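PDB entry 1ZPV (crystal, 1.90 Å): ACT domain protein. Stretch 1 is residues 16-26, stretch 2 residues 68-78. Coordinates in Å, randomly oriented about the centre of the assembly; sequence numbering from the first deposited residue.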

ATOM      1  N   SER C  16     -16.942   9.702   4.605  1.00 24.74           N
ATOM      2  CA  SER C  16     -18.045  10.640   4.393  1.00 24.28           C
ATOM      3  C   SER C  16     -17.563  12.009   3.892  1.00 22.16           C
ATOM      4  O   SER C  16     -16.736  12.638   4.517  1.00 22.55           O
ATOM      5  CB  SER C  16     -18.901  10.799   5.654  1.00 24.27           C
ATOM      6  OG  SER C  16     -19.995  11.623   5.305  1.00 27.43           O
ATOM      7  N   GLY C  17     -18.064  12.420   2.730  1.00 22.12           N
ATOM      8  CA  GLY C  17     -17.771  13.718   2.152  1.00 19.99           C
ATOM      9  C   GLY C  17     -16.403  13.895   1.509  1.00 18.92           C
ATOM     10  O   GLY C  17     -16.142  14.935   0.915  1.00 18.77           O
ATOM     11  N   ILE C  18     -15.527  12.902   1.626  1.00 17.44           N
ATOM     12  CA  ILE C  18     -14.124  13.108   1.202  1.00 17.36           C
ATOM     13  C   ILE C  18     -13.954  13.216  -0.312  1.00 16.65           C
ATOM     14  O   ILE C  18     -13.318  14.156  -0.803  1.00 16.77           O
ATOM     15  CB  ILE C  18     -13.135  12.065   1.826  1.00 17.10           C
ATOM     16  CG1 ILE C  18     -13.177  12.123   3.372  1.00 17.52           C
ATOM     17  CG2 ILE C  18     -11.680  12.302   1.336  1.00 17.20           C
ATOM     18  CD1 ILE C  18     -13.112  13.605   3.938  1.00 19.55           C
ATOM     19  N   VAL C  19     -14.514  12.262  -1.049  1.00 16.35           N
ATOM     20  CA  VAL C  19     -14.455  12.307  -2.514  1.00 16.34           C
ATOM     21  C   VAL C  19     -14.983  13.635  -3.072  1.00 16.07           C
ATOM     22  O   VAL C  19     -14.354  14.250  -3.936  1.00 16.72           O
ATOM     23  CB  VAL C  19     -15.216  11.161  -3.163  1.00 16.74           C
ATOM     24  CG1 VAL C  19     -15.189  11.352  -4.690  1.00 14.82           C
ATOM     25  CG2 VAL C  19     -14.534   9.812  -2.765  1.00 15.23           C
ATOM     26  N   ALA C  20     -16.134  14.077  -2.572  1.00 15.27           N
ATOM     27  CA  ALA C  20     -16.682  15.358  -3.015  1.00 15.73           C
ATOM     28  C   ALA C  20     -15.771  16.535  -2.654  1.00 15.95           C
ATOM     29  O   ALA C  20     -15.569  17.447  -3.465  1.00 15.67           O
ATOM     30  CB  ALA C  20     -18.073  15.567  -2.450  1.00 15.77           C
ATOM     31  N   GLY C  21     -15.235  16.523  -1.424  1.00 16.07           N
ATOM     32  CA  GLY C  21     -14.432  17.675  -0.958  1.00 16.60           C
ATOM     33  C   GLY C  21     -13.158  17.770  -1.797  1.00 15.86           C
ATOM     34  O   GLY C  21     -12.793  18.829  -2.283  1.00 16.39           O
ATOM     35  N   VAL C  22     -12.484  16.641  -1.967  1.00 16.34           N
ATOM     36  CA  VAL C  22     -11.177  16.630  -2.611  1.00 15.79           C
ATOM     37  C   VAL C  22     -11.327  16.880  -4.123  1.00 16.20           C
ATOM     38  O   VAL C  22     -10.620  17.716  -4.673  1.00 14.70           O
ATOM     39  CB  VAL C  22     -10.385  15.326  -2.274  1.00 16.30           C
ATOM     40  CG1 VAL C  22      -9.093  15.237  -3.105  1.00 17.24           C
ATOM     41  CG2 VAL C  22      -9.993  15.312  -0.808  1.00 13.26           C
ATOM     42  N   SER C  23     -12.271  16.195  -4.776  1.00 16.18           N
ATOM     43  CA  SER C  23     -12.511  16.449  -6.227  1.00 16.54           C
ATOM     44  C   SER C  23     -12.930  17.902  -6.509  1.00 17.14           C
ATOM     45  O   SER C  23     -12.526  18.473  -7.517  1.00 16.46           O
ATOM     46  CB  SER C  23     -13.531  15.457  -6.847  1.00 16.83           C
ATOM     47  OG  SER C  23     -14.832  15.555  -6.231  1.00 15.80           O
ATOM     48  N   GLY C  24     -13.743  18.457  -5.598  1.00 17.63           N
ATOM     49  CA  GLY C  24     -14.222  19.837  -5.641  1.00 17.28           C
ATOM     50  C   GLY C  24     -13.074  20.826  -5.496  1.00 17.12           C
ATOM     51  O   GLY C  24     -13.010  21.798  -6.258  1.00 16.88           O
ATOM     52  N   LYS C  25     -12.160  20.559  -4.548  1.00 15.48           N
ATOM     53  CA  LYS C  25     -10.941  21.391  -4.381  1.00 16.70           C
ATOM     54  C   LYS C  25     -10.029  21.374  -5.622  1.00 16.95           C
ATOM     55  O   LYS C  25      -9.532  22.423  -6.071  1.00 17.31           O
ATOM     56  CB  LYS C  25     -10.140  20.911  -3.162  1.00 15.48           C
ATOM     57  CG  LYS C  25      -8.953  21.814  -2.803  1.00 17.70           C
ATOM     58  CD  LYS C  25      -9.422  23.215  -2.452  1.00 17.68           C
ATOM     59  CE  LYS C  25      -8.243  24.092  -2.050  1.00 22.29           C
ATOM     60  NZ  LYS C  25      -8.759  25.416  -1.596  1.00 22.40           N
ATOM     61  N   ILE C  26      -9.806  20.176  -6.163  1.00 16.85           N
ATOM     62  CA  ILE C  26      -9.015  20.020  -7.408  1.00 17.37           C
ATOM     63  C   ILE C  26      -9.599  20.874  -8.562  1.00 17.46           C
ATOM     64  O   ILE C  26      -8.865  21.589  -9.251  1.00 17.81           O
ATOM     65  CB  ILE C  26      -8.900  18.530  -7.796  1.00 17.54           C
ATOM     66  CG1 ILE C  26      -8.112  17.730  -6.754  1.00 17.61           C
ATOM     67  CG2 ILE C  26      -8.311  18.333  -9.177  1.00 17.02           C
ATOM     68  CD1 ILE C  26      -8.225  16.214  -7.022  1.00 16.35           C
ATOM     69  N   ALA C  68      -3.860  22.494   4.183  1.00 21.91           N
ATOM     70  CA  ALA C  68      -4.825  23.332   4.883  1.00 21.51           C
ATOM     71  C   ALA C  68      -6.268  22.879   4.608  1.00 21.69           C
ATOM     72  O   ALA C  68      -7.088  22.816   5.545  1.00 21.23           O
ATOM     73  CB  ALA C  68      -4.643  24.805   4.511  1.00 22.19           C
ATOM     74  N   PHE C  69      -6.585  22.588   3.337  1.00 20.28           N
ATOM     75  CA  PHE C  69      -7.912  22.097   2.987  1.00 20.00           C
ATOM     76  C   PHE C  69      -8.200  20.734   3.630  1.00 19.38           C
ATOM     77  O   PHE C  69      -9.287  20.511   4.192  1.00 18.13           O
ATOM     78  CB  PHE C  69      -8.122  21.997   1.471  1.00 20.69           C
ATOM     79  CG  PHE C  69      -9.476  21.428   1.105  1.00 20.71           C
ATOM     80  CD1 PHE C  69     -10.620  22.194   1.250  1.00 23.18           C
ATOM     81  CD2 PHE C  69      -9.599  20.093   0.688  1.00 23.05           C
ATOM     82  CE1 PHE C  69     -11.891  21.654   0.969  1.00 23.94           C
ATOM     83  CE2 PHE C  69     -10.843  19.545   0.377  1.00 22.78           C
ATOM     84  CZ  PHE C  69     -12.005  20.330   0.526  1.00 21.29           C
ATOM     85  N   GLY C  70      -7.229  19.822   3.531  1.00 19.50           N
ATOM     86  CA  GLY C  70      -7.266  18.532   4.247  1.00 20.73           C
ATOM     87  C   GLY C  70      -7.681  18.619   5.715  1.00 22.13           C
ATOM     88  O   GLY C  70      -8.518  17.855   6.191  1.00 21.12           O
ATOM     89  N   GLN C  71      -7.086  19.556   6.434  1.00 23.31           N
ATOM     90  CA  GLN C  71      -7.458  19.793   7.843  1.00 24.25           C
ATOM     91  C   GLN C  71      -8.915  20.133   8.046  1.00 23.67           C
ATOM     92  O   GLN C  71      -9.482  19.748   9.056  1.00 22.91           O
ATOM     93  CB  GLN C  71      -6.580  20.872   8.481  1.00 25.02           C
ATOM     94  CG  GLN C  71      -5.110  20.443   8.550  1.00 29.85           C
ATOM     95  CD  GLN C  71      -4.185  21.539   9.057  1.00 36.78           C
ATOM     96  OE1 GLN C  71      -4.507  22.732   8.985  1.00 39.55           O
ATOM     97  NE2 GLN C  71      -3.014  21.140   9.554  1.00 37.72           N
ATOM     98  N   THR C  72      -9.538  20.841   7.100  1.00 22.68           N
ATOM     99  CA  THR C  72     -10.945  21.169   7.274  1.00 22.49           C
ATOM    100  C   THR C  72     -11.797  19.904   7.248  1.00 22.56           C
ATOM    101  O   THR C  72     -12.875  19.875   7.830  1.00 23.26           O
ATOM    102  CB  THR C  72     -11.480  22.192   6.245  1.00 23.26           C
ATOM    103  OG1 THR C  72     -11.523  21.585   4.940  1.00 20.89           O
ATOM    104  CG2 THR C  72     -10.607  23.473   6.239  1.00 23.90           C
ATOM    105  N   LEU C  73     -11.300  18.860   6.580  1.00 21.76           N
ATOM    106  CA  LEU C  73     -12.045  17.614   6.424  1.00 21.73           C
ATOM    107  C   LEU C  73     -11.535  16.479   7.322  1.00 21.65           C
ATOM    108  O   LEU C  73     -12.055  15.363   7.234  1.00 22.09           O
ATOM    109  CB  LEU C  73     -11.985  17.165   4.960  1.00 22.54           C
ATOM    110  CG  LEU C  73     -12.707  18.000   3.888  1.00 24.60           C
ATOM    111  CD1 LEU C  73     -12.689  17.215   2.573  1.00 28.22           C
ATOM    112  CD2 LEU C  73     -14.161  18.397   4.263  1.00 27.87           C
ATOM    113  N   ASN C  74     -10.544  16.776   8.171  1.00 21.00           N
ATOM    114  CA  ASN C  74      -9.874  15.821   9.078  1.00 20.91           C
ATOM    115  C   ASN C  74      -9.127  14.703   8.312  1.00 21.22           C
ATOM    116  O   ASN C  74      -9.162  13.524   8.682  1.00 20.18           O
ATOM    117  CB  ASN C  74     -10.846  15.252  10.131  1.00 21.67           C
ATOM    118  CG  ASN C  74     -11.568  16.342  10.936  1.00 23.83           C
ATOM    119  OD1 ASN C  74     -12.791  16.362  11.002  1.00 28.09           O
ATOM    120  ND2 ASN C  74     -10.812  17.224  11.552  1.00 25.42           N
ATOM    121  N   VAL C  75      -8.452  15.089   7.223  1.00 20.45           N
ATOM    122  CA  VAL C  75      -7.695  14.141   6.403  1.00 20.40           C
ATOM    123  C   VAL C  75      -6.309  14.710   6.086  1.00 20.64           C
ATOM    124  O   VAL C  75      -6.086  15.935   6.106  1.00 21.04           O
ATOM    125  CB  VAL C  75      -8.422  13.752   5.054  1.00 20.76           C
ATOM    126  CG1 VAL C  75      -9.788  13.102   5.306  1.00 20.40           C
ATOM    127  CG2 VAL C  75      -8.538  14.946   4.071  1.00 19.50           C
ATOM    128  N   LYS C  76      -5.381  13.822   5.792  1.00 19.72           N
ATOM    129  CA  LYS C  76      -4.043  14.257   5.465  1.00 19.86           C
ATOM    130  C   LYS C  76      -3.911  14.198   3.958  1.00 19.82           C
ATOM    131  O   LYS C  76      -4.116  13.137   3.370  1.00 18.80           O
ATOM    132  CB  LYS C  76      -3.046  13.351   6.149  1.00 21.03           C
ATOM    133  CG  LYS C  76      -1.611  13.885   6.150  1.00 26.10           C
ATOM    134  CD  LYS C  76      -1.436  15.054   7.123  1.00 30.18           C
ATOM    135  CE  LYS C  76      -0.084  15.708   6.911  1.00 34.24           C
ATOM    136  NZ  LYS C  76       0.940  14.644   6.686  1.00 37.64           N
ATOM    137  N   ILE C  77      -3.598  15.325   3.324  1.00 18.67           N
ATOM    138  CA  ILE C  77      -3.456  15.319   1.863  1.00 19.66           C
ATOM    139  C   ILE C  77      -2.006  15.592   1.462  1.00 20.32           C
ATOM    140  O   ILE C  77      -1.451  16.598   1.854  1.00 20.57           O
ATOM    141  CB  ILE C  77      -4.373  16.326   1.181  1.00 18.69           C
ATOM    142  CG1 ILE C  77      -5.827  16.046   1.565  1.00 17.87           C
ATOM    143  CG2 ILE C  77      -4.161  16.262  -0.391  1.00 18.33           C
ATOM    144  CD1 ILE C  77      -6.875  17.088   1.098  1.00 16.53           C
ATOM    145  N   ASN C  78      -1.430  14.717   0.645  1.00 20.88           N
ATOM    146  CA  ASN C  78      -0.057  14.901   0.192  1.00 21.04           C
ATOM    147  C   ASN C  78      -0.108  15.155  -1.318  1.00 20.86           C
ATOM    148  O   ASN C  78      -0.959  14.570  -2.028  1.00 20.98           O
ATOM    149  CB  ASN C  78       0.799  13.674   0.572  1.00 22.18           C
ATOM    150  CG  ASN C  78       1.232  13.671   2.074  1.00 28.39           C
ATOM    151  OD1 ASN C  78       2.390  13.982   2.407  1.00 33.73           O
ATOM    152  ND2 ASN C  78       0.314  13.320   2.966  1.00 30.57           N
TER

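How do the two backbones lie against each other? The helix of residues 18-26 runs nearly antiparallel to the helix that opens stretch 2, at 155° between their directions, and the axes approach to 10.8 Å. Gly17 occupies the N-cap position, right before the first helix. In stretch 2 the chain leaves its helix through a Schellman motif, with Asn74 at positive phi, and continues into a strand. Ile18 therefore lies near Leu73, while Lys25, two turns further on, lies near Phe69.

What lets Phe69 come so close to the first helix? Gly21 offers backbone alone, so the ring settles against it, with CZ of Phe69 3.3 Å from O of Gly21. That oxygen already accepts a helical hydrogen bond from N of Lys25. Over one face of the ring lies the aliphatic start of Lys25, its CB 4.0 Å from the ring centroid in a CH-pi contact, while N of Val22 sits at the ring edge.

Why does Leu73 fit beside the same glycine? Its CD1 lies 4.0 Å from CA of Gly21, occupying space that a side chain there would need: an ideal CB on Gly21 would fall only 2.5 Å from that methyl.

Which apolar side chains complete the packing? Ile18 sets out sideways, but its end comes nearer to stretch 2, bringing CD1 to 3.9 Å from CB of Leu73 and 3.6 Å from CG1 of Val75. One turn on, CG2 of Val22 meets CD1 of Ile77 at 4.1 Å. Val75 and Ile77, alternate residues along the chain, both point toward the helix.

Does any hydrogen bond join the stretches? None does; the contact rests on close packing and the CH-pi interaction, while the hydrogen bonds within each stretch hold its own backbone in shape.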